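Local atomic coordinates of transmembrane oligosaccharyl transferase, putative (Archaeoglobus fulgidus, PDB entry 3VGP), a protein that belongs to the AglB family of oligosaccharyl transferase membrane proteins and is represented here by its C-terminal globular domain. Residues Lys9-Trp14 / Val156-Val161; Pro31-Met36 / Ala62-Lys67; Lys72-Ala77 / Asn143-Arg148; Ala92-Met97 / Asn102-Ala107; Ile108-Ile111 / Asn115-Leu118. The protein carries 1 engineered substitution. One frame throughout, in Å; residues are numbered along the deposited sequence.

Interaction 1 (Lys9-Trp14 / Val156-Val161); sequences KEALEW and VKIFEV
A helix packed on a sheet, the basic layer of an alpha/beta domain, is formed where Ala11 and Trp14 of helix 6-20 meet Val156 and Ile158 of strand 156-161. The two short segments run nearly the same way, 18° apart, and their axes come within 9.4 Å of each other. Such a close approach fits the small residue at the point of nearest backbones: the Ala11 CA lies 7.3 Å from the Val156 CA. Ala11 turns its methyl group to the strand, where CB sits 3.8 Å from Val156 CG1 and 3.9 Å from Ile158 CD1, bridging two residues that face the helix from alternate strand positions. One helical turn on, Trp14 extends the contact along the strand. Its CG stands anti to the backbone N (chi1 -178°), which carries the indole out beside Ile158, and the benzo part of the ring does the touching. The two side chains pass at a slant, Trp14 CE3 lying 3.8 Å from Ile158 CD1. All of this is apolar packing, mostly buried. Neighbours in the fold widen the layer: Ala11 also touches Phe153 and Trp14 touches Lys151, both of strand 147-153, while Val156 reaches Trp8 and Ile158 reaches Met15 on the same helix. On the strand's other neighbour, Val156 packs on Val90 and Ile158 on Tyr88. The extended Ile158 chain brings its terminal methyl right up to the helix backbone, with CD1 3.8 Å from Ala11 O.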
# COMPACT_ATOMS: atom_id res chain seq x y z
N LYS A 9 -6.58 9.42 8.29
CA LYS A 9 -5.95 10.71 8.56
C LYS A 9 -4.95 10.58 9.71
O LYS A 9 -3.87 11.16 9.66
CB LYS A 9 -7.01 11.77 8.89
CG LYS A 9 -7.85 12.18 7.69
CD LYS A 9 -8.86 13.26 8.05
CE LYS A 9 -9.65 13.72 6.83
NZ LYS A 9 -10.66 14.76 7.18
N GLU A 10 -5.33 9.82 10.73
CA GLU A 10 -4.48 9.57 11.89
C GLU A 10 -3.22 8.80 11.49
O GLU A 10 -2.12 9.12 11.92
CB GLU A 10 -5.22 8.75 12.94
CG GLU A 10 -5.89 9.55 14.04
CD GLU A 10 -6.50 8.64 15.10
OE1 GLU A 10 -7.57 8.05 14.84
OE2 GLU A 10 -5.89 8.50 16.18
N ALA A 11 -3.41 7.76 10.69
CA ALA A 11 -2.30 6.95 10.23
C ALA A 11 -1.33 7.81 9.43
O ALA A 11 -0.12 7.75 9.63
CB ALA A 11 -2.81 5.80 9.37
N LEU A 12 -1.87 8.62 8.53
CA LEU A 12 -1.04 9.49 7.71
C LEU A 12 -0.28 10.50 8.56
O LEU A 12 0.85 10.86 8.24
CB LEU A 12 -1.89 10.20 6.65
CG LEU A 12 -2.25 9.35 5.43
CD1 LEU A 12 -3.37 10.00 4.64
CD2 LEU A 12 -1.02 9.15 4.57
N GLU A 13 -0.91 10.96 9.64
CA GLU A 13 -0.28 11.92 10.54
C GLU A 13 0.83 11.27 11.35
O GLU A 13 1.86 11.89 11.64
CB GLU A 13 -1.32 12.53 11.48
CG GLU A 13 -0.75 13.55 12.46
CD GLU A 13 0.10 14.61 11.78
OE1 GLU A 13 -0.35 15.19 10.77
OE2 GLU A 13 1.22 14.87 12.26
N TRP A 14 0.63 10.01 11.73
CA TRP A 14 1.63 9.28 12.50
C TRP A 14 2.87 9.07 11.64
O TRP A 14 4.00 9.17 12.12
CB TRP A 14 1.08 7.92 12.94
CG TRP A 14 2.04 7.12 13.77
CD1 TRP A 14 2.18 7.15 15.13
CD2 TRP A 14 3.02 6.18 13.28
NE1 TRP A 14 3.19 6.29 15.52
CE2 TRP A 14 3.71 5.69 14.41
CE3 TRP A 14 3.37 5.72 12.01
CZ2 TRP A 14 4.75 4.75 14.29
CZ3 TRP A 14 4.39 4.79 11.90
CH2 TRP A 14 5.07 4.31 13.03
N VAL A 156 -6.74 0.13 9.68
CA VAL A 156 -5.66 0.65 8.85
C VAL A 156 -4.38 0.13 9.50
O VAL A 156 -4.11 0.44 10.66
CB VAL A 156 -5.64 2.19 8.82
CG1 VAL A 156 -4.52 2.69 7.92
CG2 VAL A 156 -6.97 2.73 8.34
N LYS A 157 -3.60 -0.65 8.76
CA LYS A 157 -2.36 -1.22 9.30
C LYS A 157 -1.14 -0.62 8.62
O LYS A 157 -1.08 -0.53 7.39
CB LYS A 157 -2.36 -2.74 9.12
CG LYS A 157 -3.51 -3.45 9.80
CD LYS A 157 -3.41 -4.96 9.66
CE LYS A 157 -4.62 -5.64 10.30
NZ LYS A 157 -4.53 -7.12 10.26
N ILE A 158 -0.16 -0.21 9.42
CA ILE A 158 1.07 0.37 8.90
C ILE A 158 2.21 -0.63 9.08
O ILE A 158 2.50 -1.07 10.19
CB ILE A 158 1.43 1.68 9.63
CG1 ILE A 158 0.32 2.71 9.42
CG2 ILE A 158 2.75 2.24 9.10
CD1 ILE A 158 0.54 4.02 10.15
N PHE A 159 2.85 -0.99 7.97
CA PHE A 159 3.96 -1.93 7.97
C PHE A 159 5.24 -1.18 7.61
O PHE A 159 5.23 -0.32 6.74
CB PHE A 159 3.72 -3.02 6.93
CG PHE A 159 2.53 -3.89 7.21
CD1 PHE A 159 2.66 -5.06 7.96
CD2 PHE A 159 1.27 -3.53 6.75
CE1 PHE A 159 1.56 -5.86 8.23
CE2 PHE A 159 0.16 -4.32 7.01
CZ PHE A 159 0.30 -5.49 7.75
N GLU A 160 6.32 -1.51 8.30
CA GLU A 160 7.59 -0.87 8.00
C GLU A 160 8.42 -1.86 7.18
O GLU A 160 8.43 -3.06 7.46
CB GLU A 160 8.34 -0.49 9.28
CG GLU A 160 9.66 0.22 9.04
CD GLU A 160 10.22 0.86 10.30
OE1 GLU A 160 10.19 0.20 11.37
OE2 GLU A 160 10.69 2.01 10.23
N VAL A 161 9.08 -1.35 6.16
CA VAL A 161 9.92 -2.19 5.32
C VAL A 161 11.22 -2.44 6.08
O VAL A 161 11.90 -1.50 6.48
CB VAL A 161 10.24 -1.49 3.99
CG1 VAL A 161 11.13 -2.37 3.14
CG2 VAL A 161 8.94 -1.20 3.26

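Interaction 2 (Pro31-Met36 / Ala62-Lys67); sequences PEYSVM and AVDAAK
Tyr33 and Asp64 lie almost in one plane, phenol ring and carboxylate only 11° apart, where the run into edge strand 35-36 of the mixed sheet faces helix 58-69. The strand ends one residue ahead of the WWDYG signature of the family, and the contact joins helix 58-69 to the chain at that point. The phenol points its hydroxyl at the helix and donates one short hydrogen bond, Tyr33 OH to Asp64 OD2 at 2.7 Å. The acceptor oxygen is met on its anti side, 16° out of the carboxylate plane, and lies at the edge of the ring, near the ring plane. The hydroxyl also presses on the aspartate stem, with Tyr33 OH 3.2 Å from Asp64 CB. OD2 has a second partner in Arg84 of helix 74-84, which forms a salt bridge to it and another to Glu32; the buried carboxylate is therefore met by both a hydroxyl and a cation, which would probably keep it ionised. Met36, a selenomethionine, crosses Asp64 at about a right angle. Its chain leaves the strand extended and then bends at its last torsion (chi3 -79°), which brings the terminal methyl beside the aspartate: Met36 CE is 4.1 Å from Asp64 CB. Farther back along the same side chain, Ala65 supplies a methyl group to the packing, and Ile80 of helix 74-84 also touches Met36. The closest backbones are here too, 6.3 Å between Met36 CA and Ala65 CA, with Met36 CG resting 4.2 Å from Ala65 CB.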
# COMPACT_ATOMS: atom_id res chain seq x y z
N PRO A 31 14.39 8.90 -0.78
CA PRO A 31 13.60 7.93 -1.55
C PRO A 31 12.65 8.60 -2.55
O PRO A 31 12.28 9.76 -2.36
CB PRO A 31 12.82 7.18 -0.46
CG PRO A 31 13.74 7.24 0.71
CD PRO A 31 14.21 8.68 0.67
N GLU A 32 12.27 7.88 -3.60
CA GLU A 32 11.34 8.44 -4.58
C GLU A 32 10.11 8.89 -3.80
O GLU A 32 9.56 9.96 -4.04
CB GLU A 32 10.97 7.40 -5.63
CG GLU A 32 12.13 6.99 -6.52
CD GLU A 32 11.68 6.30 -7.78
OE1 GLU A 32 10.87 6.90 -8.53
OE2 GLU A 32 12.12 5.16 -8.04
N TYR A 33 9.69 8.05 -2.86
CA TYR A 33 8.59 8.38 -1.96
C TYR A 33 8.63 7.43 -0.76
O TYR A 33 9.17 6.33 -0.85
CB TYR A 33 7.21 8.38 -2.66
CG TYR A 33 6.75 7.11 -3.32
CD1 TYR A 33 7.08 6.83 -4.64
CD2 TYR A 33 5.90 6.23 -2.65
CE1 TYR A 33 6.58 5.70 -5.29
CE2 TYR A 33 5.40 5.10 -3.29
CZ TYR A 33 5.74 4.84 -4.61
OH TYR A 33 5.24 3.72 -5.23
N SER A 34 8.06 7.88 0.35
CA SER A 34 8.11 7.13 1.60
C SER A 34 6.96 6.20 1.94
O SER A 34 7.16 5.20 2.63
CB SER A 34 8.28 8.10 2.76
OG SER A 34 9.46 8.86 2.62
N VAL A 35 5.77 6.52 1.46
CA VAL A 35 4.60 5.72 1.79
C VAL A 35 3.93 5.09 0.58
O VAL A 35 3.64 5.77 -0.41
CB VAL A 35 3.55 6.57 2.53
CG1 VAL A 35 2.33 5.72 2.89
CG2 VAL A 35 4.18 7.19 3.78
N MSE A 36 3.71 3.78 0.65
CA MSE A 36 3.02 3.08 -0.42
C MSE A 36 1.64 2.68 0.06
O MSE A 36 1.50 1.91 1.01
CB MSE A 36 3.77 1.82 -0.84
CG MSE A 36 2.98 1.03 -1.85
SE MSE A 36 3.93 -0.51 -2.40
CE MSE A 36 5.12 0.33 -3.63
N ALA A 62 -0.07 4.35 -8.39
CA ALA A 62 -1.15 3.36 -8.38
C ALA A 62 -0.65 2.03 -8.94
O ALA A 62 -0.94 0.97 -8.39
CB ALA A 62 -2.34 3.88 -9.22
N VAL A 63 0.09 2.09 -10.04
CA VAL A 63 0.62 0.88 -10.65
C VAL A 63 1.60 0.23 -9.69
O VAL A 63 1.60 -0.99 -9.53
CB VAL A 63 1.31 1.17 -11.98
CG1 VAL A 63 2.00 -0.08 -12.50
CG2 VAL A 63 0.28 1.66 -13.00
N ASP A 64 2.44 1.04 -9.04
CA ASP A 64 3.40 0.51 -8.08
C ASP A 64 2.66 -0.27 -6.99
O ASP A 64 2.99 -1.41 -6.69
CB ASP A 64 4.18 1.62 -7.37
CG ASP A 64 5.24 2.28 -8.25
OD1 ASP A 64 5.57 1.73 -9.31
OD2 ASP A 64 5.74 3.35 -7.84
N ALA A 65 1.66 0.37 -6.39
CA ALA A 65 0.91 -0.26 -5.32
C ALA A 65 0.16 -1.51 -5.77
O ALA A 65 0.14 -2.51 -5.06
CB ALA A 65 -0.06 0.74 -4.70
N ALA A 66 -0.44 -1.46 -6.95
CA ALA A 66 -1.17 -2.61 -7.46
C ALA A 66 -0.24 -3.80 -7.73
O ALA A 66 -0.54 -4.93 -7.36
CB ALA A 66 -1.93 -2.23 -8.73
N LYS A 67 0.90 -3.54 -8.36
CA LYS A 67 1.86 -4.61 -8.64
C LYS A 67 2.38 -5.20 -7.34
O LYS A 67 2.61 -6.40 -7.22
CB LYS A 67 3.03 -4.07 -9.47
CG LYS A 67 2.67 -3.68 -10.90
CD LYS A 67 2.37 -4.90 -11.76
CE LYS A 67 2.19 -4.50 -13.22
NZ LYS A 67 1.88 -5.66 -14.10

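Interaction 3 (Lys72-Ala77 / Asn143-Arg148); sequences KSEDEA and NLTHFR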
# COMPACT_ATOMS: atom_id res chain seq x y z
N LYS A 72 2.63 -12.40 -5.90
CA LYS A 72 2.44 -13.70 -5.26
C LYS A 72 3.65 -14.07 -4.41
O LYS A 72 3.55 -14.89 -3.50
CB LYS A 72 2.20 -14.77 -6.32
CG LYS A 72 0.87 -14.65 -7.05
CD LYS A 72 -0.30 -14.90 -6.09
CE LYS A 72 -1.65 -14.74 -6.78
NZ LYS A 72 -1.83 -15.71 -7.90
N SER A 73 4.80 -13.47 -4.71
CA SER A 73 6.02 -13.75 -3.96
C SER A 73 6.54 -12.48 -3.29
O SER A 73 6.51 -11.40 -3.88
CB SER A 73 7.10 -14.32 -4.88
OG SER A 73 7.68 -13.31 -5.69
N GLU A 74 7.01 -12.62 -2.06
CA GLU A 74 7.53 -11.47 -1.33
C GLU A 74 8.72 -10.85 -2.05
O GLU A 74 8.94 -9.64 -1.97
CB GLU A 74 7.94 -11.89 0.09
CG GLU A 74 8.56 -10.77 0.89
CD GLU A 74 8.81 -11.14 2.35
OE1 GLU A 74 9.06 -12.33 2.64
OE2 GLU A 74 8.77 -10.23 3.20
N ASP A 75 9.48 -11.67 -2.77
CA ASP A 75 10.64 -11.18 -3.51
C ASP A 75 10.26 -10.12 -4.53
O ASP A 75 10.97 -9.13 -4.70
CB ASP A 75 11.35 -12.34 -4.21
CG ASP A 75 12.60 -12.78 -3.48
OD1 ASP A 75 12.50 -13.13 -2.28
OD2 ASP A 75 13.68 -12.77 -4.10
N GLU A 76 9.13 -10.31 -5.20
CA GLU A 76 8.66 -9.36 -6.20
C GLU A 76 8.15 -8.09 -5.52
O GLU A 76 8.36 -6.98 -6.01
CB GLU A 76 7.53 -9.97 -7.03
N ALA A 77 7.49 -8.25 -4.38
CA ALA A 77 6.96 -7.11 -3.64
C ALA A 77 8.08 -6.24 -3.09
O ALA A 77 8.06 -5.02 -3.26
CB ALA A 77 6.07 -7.60 -2.50
N ASN A 143 4.36 -14.12 8.36
CA ASN A 143 5.11 -14.99 7.45
C ASN A 143 5.88 -14.23 6.39
O ASN A 143 6.22 -14.79 5.34
CB ASN A 143 4.16 -15.99 6.80
CG ASN A 143 3.43 -16.84 7.80
OD1 ASN A 143 4.00 -17.24 8.81
ND2 ASN A 143 2.16 -17.11 7.54
N LEU A 144 6.15 -12.96 6.65
CA LEU A 144 6.91 -12.12 5.72
C LEU A 144 8.20 -11.72 6.42
O LEU A 144 8.18 -11.28 7.57
CB LEU A 144 6.11 -10.88 5.34
CG LEU A 144 4.84 -11.12 4.53
CD1 LEU A 144 4.11 -9.80 4.31
CD2 LEU A 144 5.19 -11.75 3.20
N THR A 145 9.33 -11.86 5.73
CA THR A 145 10.61 -11.52 6.34
C THR A 145 11.05 -10.07 6.16
O THR A 145 11.88 -9.58 6.92
CB THR A 145 11.75 -12.42 5.79
OG1 THR A 145 12.01 -12.07 4.42
CG2 THR A 145 11.34 -13.88 5.85
N HIS A 146 10.48 -9.38 5.18
CA HIS A 146 10.87 -8.00 4.91
C HIS A 146 9.87 -6.93 5.34
O HIS A 146 10.05 -5.75 5.05
CB HIS A 146 11.16 -7.82 3.42
CG HIS A 146 12.24 -8.71 2.90
ND1 HIS A 146 13.56 -8.58 3.29
CD2 HIS A 146 12.21 -9.76 2.05
CE1 HIS A 146 14.29 -9.51 2.70
NE2 HIS A 146 13.49 -10.24 1.93
N PHE A 147 8.82 -7.34 6.05
CA PHE A 147 7.80 -6.40 6.49
C PHE A 147 7.40 -6.65 7.94
O PHE A 147 7.20 -7.79 8.34
CB PHE A 147 6.57 -6.51 5.59
CG PHE A 147 6.88 -6.28 4.14
CD1 PHE A 147 6.93 -4.99 3.63
CD2 PHE A 147 7.17 -7.35 3.30
CE1 PHE A 147 7.27 -4.77 2.30
CE2 PHE A 147 7.51 -7.13 1.97
CZ PHE A 147 7.56 -5.84 1.46
N ARG A 148 7.28 -5.57 8.70
CA ARG A 148 6.91 -5.65 10.10
C ARG A 148 5.73 -4.73 10.44
O ARG A 148 5.76 -3.54 10.14
CB ARG A 148 8.12 -5.28 10.97
CG ARG A 148 7.84 -5.19 12.46
CD ARG A 148 9.10 -4.76 13.22
NE ARG A 148 8.87 -4.74 14.67
CZ ARG A 148 9.78 -4.40 15.57
NH1 ARG A 148 11.00 -4.05 15.19
NH2 ARG A 148 9.47 -4.42 16.86
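The first turn of helix 74-84 faces the loop that runs into strand 147-153, and the backbones come nearest at Glu74 and Leu144, whose CA atoms are 7.1 Å apart. Ser73 occupies the N-cap of that helix, its OG accepting a weak bond from Glu76 N. Glu74 spans the gap: with CG anti to the backbone N (chi1 177°) and an extended chain beyond, its carboxylate is carried to two successive amides of the loop. Thr145 N donates to Glu74 OE1 at 3.1 Å, on the syn lone pair, with an N-H...O angle of 163°. His146 N donates to Glu74 OE2 at 2.8 Å, also from the syn side but well out of the carboxylate plane. Thr145 OG1 adds a weak bond to OE1. Apolar groups close in on OE2: Leu144 CB lies 3.5 Å from Glu74 OE2, and Phe147 presents its ring edge, CD2 3.3 Å from the same oxygen, the two flat groups 23° apart. Two oxygens taken by consecutive N-H groups fix the rotation of the carboxylate. Its charge is probably eased by these two backbone N-H groups and perhaps by the ring edge of Phe147, an environment that probably tolerates the ionised form.

Interaction 4 (Ala92-Met97 / Asn102-Ala107); sequences ADEITM and NTKFPA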
# COMPACT_ATOMS: atom_id res chain seq x y z
N ALA A 92 -5.67 -1.80 4.62
CA ALA A 92 -6.93 -1.55 5.32
C ALA A 92 -7.93 -2.58 4.82
O ALA A 92 -7.73 -3.17 3.76
CB ALA A 92 -7.44 -0.14 5.02
N ASP A 93 -9.01 -2.81 5.57
CA ASP A 93 -9.98 -3.81 5.14
C ASP A 93 -10.51 -3.53 3.74
O ASP A 93 -10.72 -4.47 2.96
CB ASP A 93 -11.18 -3.86 6.10
CG ASP A 93 -10.84 -4.50 7.43
OD1 ASP A 93 -9.82 -5.20 7.53
OD2 ASP A 93 -11.63 -4.30 8.39
N GLU A 94 -10.69 -2.26 3.41
CA GLU A 94 -11.23 -1.87 2.11
C GLU A 94 -10.51 -2.41 0.88
O GLU A 94 -11.14 -2.60 -0.16
CB GLU A 94 -11.32 -0.34 2.00
CG GLU A 94 -9.97 0.37 2.03
CD GLU A 94 -10.07 1.86 1.72
OE1 GLU A 94 -9.02 2.54 1.71
OE2 GLU A 94 -11.20 2.34 1.48
N ILE A 95 -9.21 -2.65 0.95
CA ILE A 95 -8.51 -3.16 -0.22
C ILE A 95 -8.38 -4.67 -0.24
O ILE A 95 -7.70 -5.25 -1.09
CB ILE A 95 -7.10 -2.51 -0.40
CG1 ILE A 95 -6.19 -2.84 0.78
CG2 ILE A 95 -7.25 -1.00 -0.51
CD1 ILE A 95 -4.75 -2.39 0.55
N THR A 96 -9.06 -5.33 0.70
CA THR A 96 -9.03 -6.79 0.80
C THR A 96 -10.38 -7.35 0.39
O THR A 96 -11.31 -6.60 0.10
CB THR A 96 -8.73 -7.25 2.23
OG1 THR A 96 -9.91 -7.11 3.04
CG2 THR A 96 -7.60 -6.41 2.83
N MSE A 97 -10.49 -8.68 0.37
CA MSE A 97 -11.73 -9.32 -0.01
C MSE A 97 -12.62 -9.66 1.18
O MSE A 97 -13.40 -10.61 1.13
CB MSE A 97 -11.44 -10.59 -0.83
CG MSE A 97 -10.96 -10.30 -2.25
SE MSE A 97 -12.24 -9.30 -3.32
CE MSE A 97 -13.53 -10.71 -3.62
N ASN A 102 -17.97 -4.70 -1.10
CA ASN A 102 -17.41 -3.44 -0.65
C ASN A 102 -15.90 -3.62 -0.62
O ASN A 102 -15.29 -3.76 0.45
CB ASN A 102 -17.92 -3.07 0.74
CG ASN A 102 -17.30 -1.79 1.27
OD1 ASN A 102 -16.86 -0.94 0.49
ND2 ASN A 102 -17.26 -1.64 2.58
N THR A 103 -15.30 -3.63 -1.80
CA THR A 103 -13.87 -3.85 -1.92
C THR A 103 -13.24 -3.11 -3.09
O THR A 103 -13.86 -2.91 -4.13
CB THR A 103 -13.57 -5.34 -2.09
OG1 THR A 103 -12.17 -5.53 -2.30
CG2 THR A 103 -14.34 -5.91 -3.28
N LYS A 104 -11.98 -2.71 -2.91
CA LYS A 104 -11.23 -2.02 -3.94
C LYS A 104 -10.22 -2.98 -4.55
O LYS A 104 -9.47 -2.61 -5.45
CB LYS A 104 -10.50 -0.81 -3.35
CG LYS A 104 -11.42 0.32 -2.92
CD LYS A 104 -10.66 1.44 -2.22
CE LYS A 104 -11.62 2.55 -1.78
NZ LYS A 104 -10.93 3.67 -1.09
N PHE A 105 -10.20 -4.22 -4.07
CA PHE A 105 -9.24 -5.19 -4.61
C PHE A 105 -9.45 -5.45 -6.10
O PHE A 105 -8.48 -5.60 -6.84
CB PHE A 105 -9.29 -6.50 -3.82
CG PHE A 105 -8.16 -7.44 -4.17
CD1 PHE A 105 -8.42 -8.62 -4.87
CD2 PHE A 105 -6.85 -7.11 -3.87
CE1 PHE A 105 -7.37 -9.45 -5.26
CE2 PHE A 105 -5.79 -7.94 -4.25
CZ PHE A 105 -6.06 -9.12 -4.95
N PRO A 106 -10.71 -5.50 -6.57
CA PRO A 106 -10.86 -5.73 -8.01
C PRO A 106 -10.23 -4.59 -8.81
O PRO A 106 -9.63 -4.81 -9.85
CB PRO A 106 -12.38 -5.80 -8.18
CG PRO A 106 -12.81 -6.45 -6.89
CD PRO A 106 -11.99 -5.67 -5.87
N ALA A 107 -10.36 -3.36 -8.30
CA ALA A 107 -9.79 -2.20 -8.97
C ALA A 107 -8.27 -2.32 -8.97
O ALA A 107 -7.61 -2.03 -9.96
CB ALA A 107 -10.21 -0.91 -8.24
O HOH W 1 -13.59 -5.58 1.68
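Thr103 OG1 is gripped from two sides: it donates to Thr96 O at 2.8 Å and accepts from Phe105 N at 3.0 Å. Placing OG1 anti to the backbone N (chi1 176°) lets it serve both. The hydroxyl approaches Thr96 O from above the carbonyl plane, 47° out of it. A water lies 2.8 Å from Asn102 O and also within bonding distance of Thr96 O. Alongside, Lys104 N donates nearly along the C=O axis to Glu94 O at 2.9 Å. The same residues pair again through two extended side chains that converge at an angle: Lys104 NZ forms a salt bridge to Glu94 OE2 at 2.9 Å, reaching it from above the carboxylate plane. The bond from Phe105 N caps the start of helix 105-111. The bonds to Glu94 and Thr96 join the 3-10 turn at 93-95, just after strand 88-91, and its exit to this capped start. Within that turn Asp93 O takes both Thr96 N and Thr96 OG1. Selenomethionine Met97, bent at chi2 and chi3, meets Phe105 in an oblique Met-aromatic contact, SE 5.4 Å from the ring centroid, and Phe105 also meets Phe128 edge-to-face. Ile95 O is buried against Phe105 CB at 3.4 Å and has no polar partner in the model.

Interaction 5 (Ile108-Ile111 / Asn115-Leu118); sequences IMRI and NVDL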
# COMPACT_ATOMS: atom_id res chain seq x y z
N ILE A 108 -7.72 -2.76 -7.84
CA ILE A 108 -6.28 -2.95 -7.73
C ILE A 108 -5.82 -3.98 -8.76
O ILE A 108 -4.83 -3.77 -9.46
CB ILE A 108 -5.90 -3.42 -6.30
CG1 ILE A 108 -6.06 -2.26 -5.32
CG2 ILE A 108 -4.48 -3.95 -6.28
CD1 ILE A 108 -5.87 -2.64 -3.85
N MSE A 109 -6.56 -5.08 -8.86
CA MSE A 109 -6.23 -6.12 -9.83
C MSE A 109 -6.23 -5.57 -11.26
O MSE A 109 -5.33 -5.88 -12.04
CB MSE A 109 -7.21 -7.29 -9.73
CG MSE A 109 -7.02 -8.15 -8.49
SE MSE A 109 -8.06 -9.77 -8.60
CE MSE A 109 -7.02 -10.67 -9.95
N ARG A 110 -7.23 -4.76 -11.60
CA ARG A 110 -7.31 -4.18 -12.94
C ARG A 110 -6.10 -3.32 -13.25
O ARG A 110 -5.51 -3.43 -14.33
CB ARG A 110 -8.58 -3.33 -13.10
CG ARG A 110 -9.88 -4.10 -12.98
CD ARG A 110 -11.05 -3.33 -13.57
NE ARG A 110 -12.32 -3.99 -13.28
CZ ARG A 110 -12.95 -3.90 -12.11
NH1 ARG A 110 -12.42 -3.18 -11.13
NH2 ARG A 110 -14.09 -4.54 -11.92
N ILE A 111 -5.72 -2.45 -12.31
CA ILE A 111 -4.57 -1.57 -12.50
C ILE A 111 -3.29 -2.39 -12.65
O ILE A 111 -2.37 -1.98 -13.36
CB ILE A 111 -4.43 -0.59 -11.31
CG1 ILE A 111 -5.64 0.35 -11.28
CG2 ILE A 111 -3.14 0.20 -11.43
CD1 ILE A 111 -5.81 1.19 -12.53
N ASN A 115 -7.43 -9.22 -15.74
CA ASN A 115 -8.77 -9.10 -16.29
C ASN A 115 -9.72 -9.72 -15.26
O ASN A 115 -10.34 -10.75 -15.51
CB ASN A 115 -8.87 -9.87 -17.60
CG ASN A 115 -10.04 -9.43 -18.44
OD1 ASN A 115 -11.14 -9.22 -17.93
ND2 ASN A 115 -9.82 -9.31 -19.74
N VAL A 116 -9.82 -9.07 -14.10
CA VAL A 116 -10.65 -9.54 -13.01
C VAL A 116 -12.12 -9.79 -13.38
O VAL A 116 -12.78 -10.64 -12.78
CB VAL A 116 -10.61 -8.54 -11.83
CG1 VAL A 116 -11.26 -7.23 -12.23
CG2 VAL A 116 -11.29 -9.13 -10.61
N ASP A 117 -12.61 -9.05 -14.36
CA ASP A 117 -14.00 -9.18 -14.79
C ASP A 117 -14.33 -10.51 -15.46
O ASP A 117 -15.50 -10.84 -15.67
CB ASP A 117 -14.37 -8.01 -15.70
CG ASP A 117 -14.38 -6.69 -14.96
OD1 ASP A 117 -15.11 -6.58 -13.95
OD2 ASP A 117 -13.66 -5.76 -15.38
N LEU A 118 -13.29 -11.27 -15.80
CA LEU A 118 -13.47 -12.59 -16.41
C LEU A 118 -13.27 -13.64 -15.33
O LEU A 118 -13.12 -14.83 -15.62
CB LEU A 118 -12.45 -12.81 -17.54
CG LEU A 118 -12.56 -11.93 -18.78
CD1 LEU A 118 -11.49 -12.34 -19.78
CD2 LEU A 118 -13.95 -12.08 -19.40
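Arg110 and Asp117 form a side-on, two-nitrogen salt bridge between the last turn of helix 105-111 and the 3-10 turn that follows it. Arg110 NE donates to Asp117 OD2 at 3.1 Å with an almost straight N-H...O angle of 176°, and Arg110 NH2 donates to Asp117 OD1, likewise at 3.1 Å. Both oxygens lie close to the guanidinium plane and are met on their syn sides. The fit is twisted rather than flat, however, because the guanidinium and carboxylate planes are 35° apart, so each nitrogen stands somewhat out of the carboxylate plane. With one bond to each oxygen, neither group can turn without giving up a partner.

Apolar contacts lie next to the ion pair and centre on Val116. Its CG1, set between the backbone N and the carbonyl carbon (chi1 67°), covers one face of the guanidinium toward the rim and also meets the aliphatic stem, 3.5 Å from Arg110 CG. The other branch turns to the selenomethionine Met109, whose chain it crosses at about a right angle, with Val116 CG2 3.9 Å from Met109 SE. One valine thus packs on a charged side chain with one methyl and on a buried apolar one with the other.

A backbone bond from Leu118 N to Asn115 O, 3.0 Å long, closes the turn that presents Val116 and Asp117. The salt bridge is on the exposed side, while inward Met109 and Val116 both pack on Ile124 of helix 121-129, and Ile108 and Ile111 set helix 105-111 against helix 58-69.

How the interactions relate
Helix 6-20 opens interaction 1, which closes only at the last strand, 156-161, so that the other four contacts all nest inside its loop. Interaction 2 comes first among them, joining edge strand 35-36 to helix 58-69, and is complete before interaction 3 begins. Interaction 3 ties the start of helix 74-84 to the approach of strand 147-153, enclosing interactions 4 and 5. These two are short local closures in series, at either end of helix 105-111. No loops cross. Strands 147-153 and 156-161 are sheet neighbours, linking interactions 1 and 3, while Ala66 packing on Ile108 and Ile111 joins interaction 2 to interaction 5.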